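Local coordinates for conserved hypothetical protein (Nitrosomonas europaea, PDB 1XFS) that is of unknown function but, as an AHA1-family protein with a Bet v 1-like fold, may bind a ligand or a partner protein, at residues A8-V22 with T127-R141. Residues are numbered along the deposited sequence; the frame is centred on the assembly and turned at random.
Sequences AELDLMLKRELAVPV and TRYTACAMHNTPGQR
R141, in the first turn of helix 138-145, lies against the chain leading into strand 11-18, its CB 3.6 Å from E9 O. Its CG, anti to the backbone N, packs on the L10 carbonyl and on CG of L12, whose side chain crosses it at about a right angle. The turn at chi2 (-142°) brings CD against the A8 and E9 carbonyl oxygens, and the bend at chi3 swings the guanidinium over to E9 O. At the tip, R141 NH2 donates to E9 O (2.9 Å), which lies in the guanidinium plane; NE forms a salt bridge with E145. H135 grips L10 O twice: its backbone N and its ND1 (2.7 Å) both donate to it, from opposite faces of the carbonyl plane, and its NE2 is hydrogen-bonded to H144 ND1, so both ring nitrogens are engaged. From L12 with A133 to L18 with T127, four hydrogen-bonded pairs join the antiparallel strands (167° between directions), placing strand 11-18 at an edge of this chain's antiparallel sheet, beside 127-134 and then 115-122, consistent with the Bet v 1-like fold. L12, L14 and Y129 face helix 149-167, which lies across that side. On the opposite side, E17 OE1 meets R128 NE at 2.8 Å, the carboxylate and guanidinium planes 85° apart, and K15 NZ adds a long salt bridge to the same oxygen. D11 OD1 forms a salt bridge with R97 of the second subunit. Where strand 11-18 gives way to helix 22-30, T127 OG1 donates to V20 O (2.7 Å).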
ATOM      1  N   ALA A   8     -17.642  -8.494   5.704  1.00 23.68           N
ATOM      2  CA  ALA A   8     -18.024  -8.624   7.107  1.00 23.02           C
ATOM      3  C   ALA A   8     -17.079  -9.520   7.900  1.00 22.09           C
ATOM      4  O   ALA A   8     -17.038  -9.462   9.131  1.00 23.36           O
ATOM      5  CB  ALA A   8     -19.448  -9.161   7.209  1.00 24.67           C
ATOM      6  N   GLU A   9     -16.324 -10.353   7.197  1.00 21.06           N
ATOM      7  CA  GLU A   9     -15.396 -11.261   7.853  1.00 19.90           C
ATOM      8  C   GLU A   9     -14.059 -10.610   8.187  1.00 18.77           C
ATOM      9  O   GLU A   9     -13.396 -11.000   9.148  1.00 17.82           O
ATOM     10  CB  GLU A   9     -15.161 -12.493   6.971  1.00 22.54           C
ATOM     11  CG  GLU A   9     -16.371 -13.402   6.867  1.00 24.52           C
ATOM     12  CD  GLU A   9     -16.622 -14.156   8.158  1.00 25.21           C
ATOM     13  OE1 GLU A   9     -17.794 -14.454   8.458  1.00 26.97           O
ATOM     14  OE2 GLU A   9     -15.643 -14.461   8.868  1.00 25.34           O
ATOM     15  N   LEU A  10     -13.679  -9.593   7.419  1.00 17.16           N
ATOM     16  CA  LEU A  10     -12.392  -8.938   7.624  1.00 14.78           C
ATOM     17  C   LEU A  10     -12.425  -7.451   7.936  1.00 14.28           C
ATOM     18  O   LEU A  10     -11.425  -6.902   8.394  1.00 13.92           O
ATOM     19  CB  LEU A  10     -11.529  -9.136   6.378  1.00 14.22           C
ATOM     20  CG  LEU A  10     -11.429 -10.567   5.845  1.00 12.83           C
ATOM     21  CD1 LEU A  10     -10.734 -10.572   4.489  1.00 16.51           C
ATOM     22  CD2 LEU A  10     -10.679 -11.414   6.851  1.00 12.72           C
ATOM     23  N   ASP A  11     -13.558  -6.798   7.704  1.00 12.00           N
ATOM     24  CA  ASP A  11     -13.635  -5.358   7.916  1.00 13.78           C
ATOM     25  C   ASP A  11     -14.567  -4.877   9.010  1.00 14.66           C
ATOM     26  O   ASP A  11     -15.579  -5.508   9.311  1.00 15.69           O
ATOM     27  CB  ASP A  11     -14.039  -4.675   6.605  1.00 13.88           C
ATOM     28  CG  ASP A  11     -13.187  -5.118   5.433  1.00 14.92           C
ATOM     29  OD1 ASP A  11     -11.980  -5.339   5.646  1.00 15.91           O
ATOM     30  OD2 ASP A  11     -13.725  -5.236   4.314  1.00 19.06           O
ATOM     31  N   LEU A  12     -14.206  -3.746   9.604  1.00 13.48           N
ATOM     32  CA  LEU A  12     -15.023  -3.125  10.636  1.00 15.29           C
ATOM     33  C   LEU A  12     -15.318  -1.715  10.134  1.00 17.33           C
ATOM     34  O   LEU A  12     -14.414  -1.018   9.664  1.00 15.97           O
ATOM     35  CB  LEU A  12     -14.277  -3.083  11.971  1.00 15.33           C
ATOM     36  CG  LEU A  12     -13.997  -4.449  12.612  1.00 14.98           C
ATOM     37  CD1 LEU A  12     -13.201  -4.256  13.898  1.00 13.31           C
ATOM     38  CD2 LEU A  12     -15.313  -5.173  12.900  1.00 15.82           C
HETATM   39  N   MSE A  13     -16.577  -1.298  10.216  1.00 18.12           N
HETATM   40  CA  MSE A  13     -16.952   0.028   9.734  1.00 22.07           C
HETATM   41  C   MSE A  13     -17.603   0.896  10.808  1.00 22.56           C
HETATM   42  O   MSE A  13     -18.185   0.391  11.768  1.00 20.90           O
HETATM   43  CB  MSE A  13     -17.903  -0.100   8.538  1.00 28.06           C
HETATM   44  CG  MSE A  13     -18.207   1.219   7.835  1.00 36.89           C
HETATM   45 SE   MSE A  13     -19.341   1.042   6.276  1.00 50.58          SE
HETATM   46  CE  MSE A  13     -21.044   1.439   7.097  1.00 46.36           C
ATOM     47  N   LEU A  14     -17.489   2.208  10.633  1.00 22.12           N
ATOM     48  CA  LEU A  14     -18.064   3.178  11.557  1.00 22.21           C
ATOM     49  C   LEU A  14     -18.553   4.389  10.767  1.00 20.10           C
ATOM     50  O   LEU A  14     -17.798   4.969   9.993  1.00 19.39           O
ATOM     51  CB  LEU A  14     -17.014   3.617  12.582  1.00 24.60           C
ATOM     52  CG  LEU A  14     -17.438   4.609  13.667  1.00 27.19           C
ATOM     53  CD1 LEU A  14     -18.537   4.006  14.530  1.00 28.73           C
ATOM     54  CD2 LEU A  14     -16.233   4.963  14.523  1.00 28.62           C
ATOM     55  N   LYS A  15     -19.817   4.762  10.949  1.00 20.00           N
ATOM     56  CA  LYS A  15     -20.363   5.919  10.241  1.00 20.06           C
ATOM     57  C   LYS A  15     -20.853   6.958  11.244  1.00 18.95           C
ATOM     58  O   LYS A  15     -21.555   6.625  12.197  1.00 17.72           O
ATOM     59  CB  LYS A  15     -21.521   5.502   9.327  1.00 23.06           C
ATOM     60  CG  LYS A  15     -21.997   6.620   8.398  1.00 27.77           C
ATOM     61  CD  LYS A  15     -23.126   6.168   7.478  1.00 31.00           C
ATOM     62  CE  LYS A  15     -24.419   5.944   8.245  1.00 33.14           C
ATOM     63  NZ  LYS A  15     -24.892   7.197   8.895  1.00 35.10           N
ATOM     64  N   ARG A  16     -20.482   8.215  11.025  1.00 19.02           N
ATOM     65  CA  ARG A  16     -20.878   9.289  11.926  1.00 18.93           C
ATOM     66  C   ARG A  16     -21.210  10.568  11.167  1.00 20.61           C
ATOM     67  O   ARG A  16     -20.762  10.766  10.037  1.00 21.31           O
ATOM     68  CB  ARG A  16     -19.753   9.569  12.930  1.00 20.51           C
ATOM     69  CG  ARG A  16     -19.508   8.436  13.930  1.00 21.12           C
ATOM     70  CD  ARG A  16     -20.564   8.446  15.025  1.00 19.93           C
ATOM     71  NE  ARG A  16     -20.429   9.640  15.851  1.00 20.76           N
ATOM     72  CZ  ARG A  16     -19.546   9.768  16.838  1.00 19.50           C
ATOM     73  NH1 ARG A  16     -18.726   8.768  17.130  1.00 21.62           N
ATOM     74  NH2 ARG A  16     -19.465  10.904  17.516  1.00 22.32           N
ATOM     75  N   GLU A  17     -22.011  11.428  11.785  1.00 19.68           N
ATOM     76  CA  GLU A  17     -22.383  12.702  11.176  1.00 22.18           C
ATOM     77  C   GLU A  17     -21.808  13.808  12.055  1.00 21.69           C
ATOM     78  O   GLU A  17     -22.123  13.885  13.240  1.00 24.61           O
ATOM     79  CB  GLU A  17     -23.909  12.842  11.114  1.00 22.96           C
ATOM     80  CG  GLU A  17     -24.620  11.749  10.328  1.00 26.72           C
ATOM     81  CD  GLU A  17     -24.411  11.862   8.828  1.00 29.19           C
ATOM     82  OE1 GLU A  17     -24.856  10.951   8.099  1.00 30.88           O
ATOM     83  OE2 GLU A  17     -23.812  12.859   8.376  1.00 30.69           O
ATOM     84  N   LEU A  18     -20.953  14.652  11.484  1.00 21.51           N
ATOM     85  CA  LEU A  18     -20.354  15.748  12.240  1.00 21.08           C
ATOM     86  C   LEU A  18     -20.901  17.085  11.760  1.00 21.27           C
ATOM     87  O   LEU A  18     -20.983  17.329  10.558  1.00 19.78           O
ATOM     88  CB  LEU A  18     -18.829  15.752  12.094  1.00 21.95           C
ATOM     89  CG  LEU A  18     -18.041  14.568  12.659  1.00 23.75           C
ATOM     90  CD1 LEU A  18     -18.169  13.379  11.725  1.00 25.23           C
ATOM     91  CD2 LEU A  18     -16.577  14.958  12.814  1.00 24.83           C
ATOM     92  N   ALA A  19     -21.267  17.949  12.703  1.00 19.91           N
ATOM     93  CA  ALA A  19     -21.809  19.264  12.372  1.00 19.62           C
ATOM     94  C   ALA A  19     -20.674  20.252  12.124  1.00 19.46           C
ATOM     95  O   ALA A  19     -20.588  21.305  12.760  1.00 19.90           O
ATOM     96  CB  ALA A  19     -22.703  19.755  13.502  1.00 20.17           C
ATOM     97  N   VAL A  20     -19.810  19.892  11.181  1.00 17.35           N
ATOM     98  CA  VAL A  20     -18.657  20.690  10.809  1.00 17.41           C
ATOM     99  C   VAL A  20     -18.466  20.539   9.303  1.00 15.78           C
ATOM    100  O   VAL A  20     -18.726  19.474   8.746  1.00 16.05           O
ATOM    101  CB  VAL A  20     -17.389  20.178  11.541  1.00 18.77           C
ATOM    102  CG1 VAL A  20     -16.150  20.875  11.019  1.00 20.40           C
ATOM    103  CG2 VAL A  20     -17.540  20.402  13.039  1.00 20.98           C
ATOM    104  N   PRO A  21     -18.037  21.612   8.620  1.00 16.40           N
ATOM    105  CA  PRO A  21     -17.816  21.577   7.169  1.00 15.34           C
ATOM    106  C   PRO A  21     -16.695  20.607   6.787  1.00 14.30           C
ATOM    107  O   PRO A  21     -15.776  20.372   7.570  1.00 13.72           O
ATOM    108  CB  PRO A  21     -17.475  23.029   6.840  1.00 16.51           C
ATOM    109  CG  PRO A  21     -16.797  23.490   8.089  1.00 19.90           C
ATOM    110  CD  PRO A  21     -17.704  22.940   9.159  1.00 16.56           C
ATOM    111  N   VAL A  22     -16.776  20.065   5.577  1.00 13.86           N
ATOM    112  CA  VAL A  22     -15.804  19.092   5.095  1.00 13.95           C
ATOM    113  C   VAL A  22     -14.370  19.602   5.046  1.00 14.92           C
ATOM    114  O   VAL A  22     -13.428  18.838   5.276  1.00 12.81           O
ATOM    115  CB  VAL A  22     -16.196  18.558   3.692  1.00 14.88           C
ATOM    116  CG1 VAL A  22     -16.047  19.663   2.642  1.00 12.87           C
ATOM    117  CG2 VAL A  22     -15.340  17.355   3.334  1.00 16.91           C
ATOM    118  N   THR A 127     -20.679  17.189   7.759  1.00 15.07           N
ATOM    119  CA  THR A 127     -19.954  16.193   6.984  1.00 15.03           C
ATOM    120  C   THR A 127     -20.281  14.781   7.443  1.00 16.05           C
ATOM    121  O   THR A 127     -20.354  14.506   8.643  1.00 15.93           O
ATOM    122  CB  THR A 127     -18.424  16.375   7.106  1.00 16.38           C
ATOM    123  OG1 THR A 127     -18.082  17.738   6.842  1.00 15.68           O
ATOM    124  CG2 THR A 127     -17.699  15.475   6.101  1.00 18.32           C
ATOM    125  N   ARG A 128     -20.488  13.889   6.482  1.00 15.19           N
ATOM    126  CA  ARG A 128     -20.763  12.497   6.790  1.00 16.62           C
ATOM    127  C   ARG A 128     -19.397  11.819   6.799  1.00 15.85           C
ATOM    128  O   ARG A 128     -18.656  11.884   5.816  1.00 15.54           O
ATOM    129  CB  ARG A 128     -21.674  11.878   5.728  1.00 18.51           C
ATOM    130  CG  ARG A 128     -22.028  10.423   5.985  1.00 22.52           C
ATOM    131  CD  ARG A 128     -23.202  10.007   5.123  1.00 27.99           C
ATOM    132  NE  ARG A 128     -24.345  10.888   5.347  1.00 33.93           N
ATOM    133  CZ  ARG A 128     -25.526  10.755   4.757  1.00 36.05           C
ATOM    134  NH1 ARG A 128     -25.733   9.768   3.896  1.00 37.67           N
ATOM    135  NH2 ARG A 128     -26.504  11.610   5.031  1.00 37.79           N
ATOM    136  N   TYR A 129     -19.065  11.197   7.925  1.00 16.73           N
ATOM    137  CA  TYR A 129     -17.785  10.523   8.104  1.00 18.22           C
ATOM    138  C   TYR A 129     -17.949   9.015   8.131  1.00 18.94           C
ATOM    139  O   TYR A 129     -18.724   8.480   8.920  1.00 18.37           O
ATOM    140  CB  TYR A 129     -17.134  10.995   9.413  1.00 20.02           C
ATOM    141  CG  TYR A 129     -15.908  10.208   9.843  1.00 24.10           C
ATOM    142  CD1 TYR A 129     -16.033   8.974  10.483  1.00 25.87           C
ATOM    143  CD2 TYR A 129     -14.626  10.691   9.596  1.00 26.33           C
ATOM    144  CE1 TYR A 129     -14.911   8.240  10.862  1.00 27.78           C
ATOM    145  CE2 TYR A 129     -13.494   9.963   9.974  1.00 28.40           C
ATOM    146  CZ  TYR A 129     -13.644   8.740  10.604  1.00 28.20           C
ATOM    147  OH  TYR A 129     -12.536   8.006  10.966  1.00 31.52           O
ATOM    148  N   THR A 130     -17.212   8.327   7.269  1.00 18.92           N
ATOM    149  CA  THR A 130     -17.278   6.878   7.221  1.00 20.17           C
ATOM    150  C   THR A 130     -15.854   6.334   7.340  1.00 20.04           C
ATOM    151  O   THR A 130     -14.972   6.718   6.574  1.00 20.00           O
ATOM    152  CB  THR A 130     -17.933   6.404   5.899  1.00 21.65           C
ATOM    153  OG1 THR A 130     -19.263   6.934   5.809  1.00 23.37           O
ATOM    154  CG2 THR A 130     -18.004   4.888   5.844  1.00 22.95           C
ATOM    155  N   ALA A 131     -15.628   5.466   8.322  1.00 19.70           N
ATOM    156  CA  ALA A 131     -14.305   4.881   8.529  1.00 20.13           C
ATOM    157  C   ALA A 131     -14.377   3.360   8.485  1.00 20.44           C
ATOM    158  O   ALA A 131     -15.214   2.749   9.149  1.00 22.26           O
ATOM    159  CB  ALA A 131     -13.727   5.335   9.872  1.00 20.44           C
ATOM    160  N   CYS A 132     -13.503   2.752   7.690  1.00 19.26           N
ATOM    161  CA  CYS A 132     -13.461   1.300   7.570  1.00 17.60           C
ATOM    162  C   CYS A 132     -12.044   0.832   7.847  1.00 17.09           C
ATOM    163  O   CYS A 132     -11.085   1.373   7.295  1.00 15.92           O
ATOM    164  CB  CYS A 132     -13.877   0.849   6.161  1.00 19.04           C
ATOM    165  SG  CYS A 132     -13.745  -0.951   5.869  1.00 25.77           S
ATOM    166  N   ALA A 133     -11.922  -0.158   8.724  1.00 12.52           N
ATOM    167  CA  ALA A 133     -10.625  -0.725   9.062  1.00 12.56           C
ATOM    168  C   ALA A 133     -10.591  -2.104   8.427  1.00 11.62           C
ATOM    169  O   ALA A 133     -11.414  -2.968   8.750  1.00 10.94           O
ATOM    170  CB  ALA A 133     -10.457  -0.826  10.577  1.00 13.96           C
HETATM  171  N   MSE A 134      -9.648  -2.294   7.504  1.00 10.79           N
HETATM  172  CA  MSE A 134      -9.496  -3.556   6.778  1.00 10.37           C
HETATM  173  C   MSE A 134      -8.433  -4.430   7.432  1.00  9.79           C
HETATM  174  O   MSE A 134      -7.333  -3.966   7.722  1.00  8.00           O
HETATM  175  CB  MSE A 134      -9.094  -3.283   5.324  1.00 12.07           C
HETATM  176  CG  MSE A 134     -10.034  -2.378   4.566  1.00 13.13           C
HETATM  177 SE   MSE A 134      -9.283  -1.962   2.817  1.00 25.51          SE
HETATM  178  CE  MSE A 134      -9.803  -3.547   1.921  1.00  9.74           C
ATOM    179  N   HIS A 135      -8.768  -5.697   7.663  1.00 10.10           N
ATOM    180  CA  HIS A 135      -7.831  -6.628   8.278  1.00 10.63           C
ATOM    181  C   HIS A 135      -7.458  -7.748   7.319  1.00  9.72           C
ATOM    182  O   HIS A 135      -8.111  -7.934   6.295  1.00 12.11           O
ATOM    183  CB  HIS A 135      -8.434  -7.211   9.552  1.00  9.84           C
ATOM    184  CG  HIS A 135      -8.899  -6.170  10.513  1.00 11.59           C
ATOM    185  ND1 HIS A 135     -10.151  -5.602  10.439  1.00 12.28           N
ATOM    186  CD2 HIS A 135      -8.255  -5.538  11.523  1.00 12.04           C
ATOM    187  CE1 HIS A 135     -10.258  -4.660  11.362  1.00 11.76           C
ATOM    188  NE2 HIS A 135      -9.122  -4.603  12.029  1.00 12.13           N
ATOM    189  N   ASN A 136      -6.412  -8.501   7.657  1.00 13.54           N
ATOM    190  CA  ASN A 136      -5.959  -9.577   6.791  1.00 14.04           C
ATOM    191  C   ASN A 136      -6.645 -10.917   7.026  1.00 14.56           C
ATOM    192  O   ASN A 136      -6.717 -11.741   6.116  1.00 15.59           O
ATOM    193  CB  ASN A 136      -4.424  -9.728   6.884  1.00 17.03           C
ATOM    194  CG  ASN A 136      -3.912  -9.846   8.317  1.00 19.43           C
ATOM    195  OD1 ASN A 136      -2.775  -9.463   8.608  1.00 24.01           O
ATOM    196  ND2 ASN A 136      -4.730 -10.389   9.210  1.00 15.76           N
ATOM    197  N   THR A 137      -7.178 -11.121   8.226  1.00 14.19           N
ATOM    198  CA  THR A 137      -7.837 -12.380   8.565  1.00 14.79           C
ATOM    199  C   THR A 137      -8.995 -12.152   9.530  1.00 15.10           C
ATOM    200  O   THR A 137      -9.061 -11.124  10.208  1.00 14.95           O
ATOM    201  CB  THR A 137      -6.855 -13.346   9.240  1.00 14.42           C
ATOM    202  OG1 THR A 137      -6.315 -12.720  10.410  1.00 17.97           O
ATOM    203  CG2 THR A 137      -5.718 -13.704   8.294  1.00 16.04           C
ATOM    204  N   PRO A 138      -9.930 -13.114   9.606  1.00 17.04           N
ATOM    205  CA  PRO A 138     -11.074 -12.973  10.513  1.00 17.85           C
ATOM    206  C   PRO A 138     -10.610 -12.866  11.966  1.00 18.15           C
ATOM    207  O   PRO A 138     -11.191 -12.125  12.764  1.00 18.41           O
ATOM    208  CB  PRO A 138     -11.875 -14.251  10.257  1.00 19.30           C
ATOM    209  CG  PRO A 138     -11.569 -14.564   8.825  1.00 20.27           C
ATOM    210  CD  PRO A 138     -10.079 -14.309   8.757  1.00 17.94           C
ATOM    211  N   GLY A 139      -9.559 -13.612  12.298  1.00 18.12           N
ATOM    212  CA  GLY A 139      -9.019 -13.593  13.646  1.00 17.98           C
ATOM    213  C   GLY A 139      -8.525 -12.221  14.060  1.00 19.50           C
ATOM    214  O   GLY A 139      -8.668 -11.814  15.214  1.00 16.80           O
ATOM    215  N   GLN A 140      -7.931 -11.511  13.109  1.00 17.23           N
ATOM    216  CA  GLN A 140      -7.427 -10.171  13.365  1.00 18.59           C
ATOM    217  C   GLN A 140      -8.602  -9.205  13.499  1.00 16.12           C
ATOM    218  O   GLN A 140      -8.573  -8.307  14.337  1.00 16.39           O
ATOM    219  CB  GLN A 140      -6.494  -9.734  12.231  1.00 17.95           C
ATOM    220  CG  GLN A 140      -5.089 -10.327  12.322  1.00 23.48           C
ATOM    221  CD  GLN A 140      -4.060  -9.322  12.831  1.00 26.04           C
ATOM    222  OE1 GLN A 140      -3.676  -8.390  12.118  1.00 24.86           O
ATOM    223  NE2 GLN A 140      -3.624  -9.500  14.075  1.00 25.62           N
ATOM    224  N   ARG A 141      -9.637  -9.401  12.685  1.00 16.64           N
ATOM    225  CA  ARG A 141     -10.821  -8.548  12.742  1.00 15.91           C
ATOM    226  C   ARG A 141     -11.468  -8.723  14.113  1.00 17.54           C
ATOM    227  O   ARG A 141     -11.812  -7.749  14.784  1.00 15.78           O
ATOM    228  CB  ARG A 141     -11.836  -8.943  11.663  1.00 17.39           C
ATOM    229  CG  ARG A 141     -12.996  -7.957  11.521  1.00 16.61           C
ATOM    230  CD  ARG A 141     -14.322  -8.665  11.255  1.00 18.21           C
ATOM    231  NE  ARG A 141     -14.846  -9.289  12.468  1.00 18.36           N
ATOM    232  CZ  ARG A 141     -14.966 -10.600  12.650  1.00 20.45           C
ATOM    233  NH1 ARG A 141     -15.454 -11.065  13.795  1.00 21.07           N
ATOM    234  NH2 ARG A 141     -14.612 -11.450  11.694  1.00 17.41           N
TER
HETATM  235  O   HOH W   1     -15.625 -14.391  11.370  1.00 22.71           O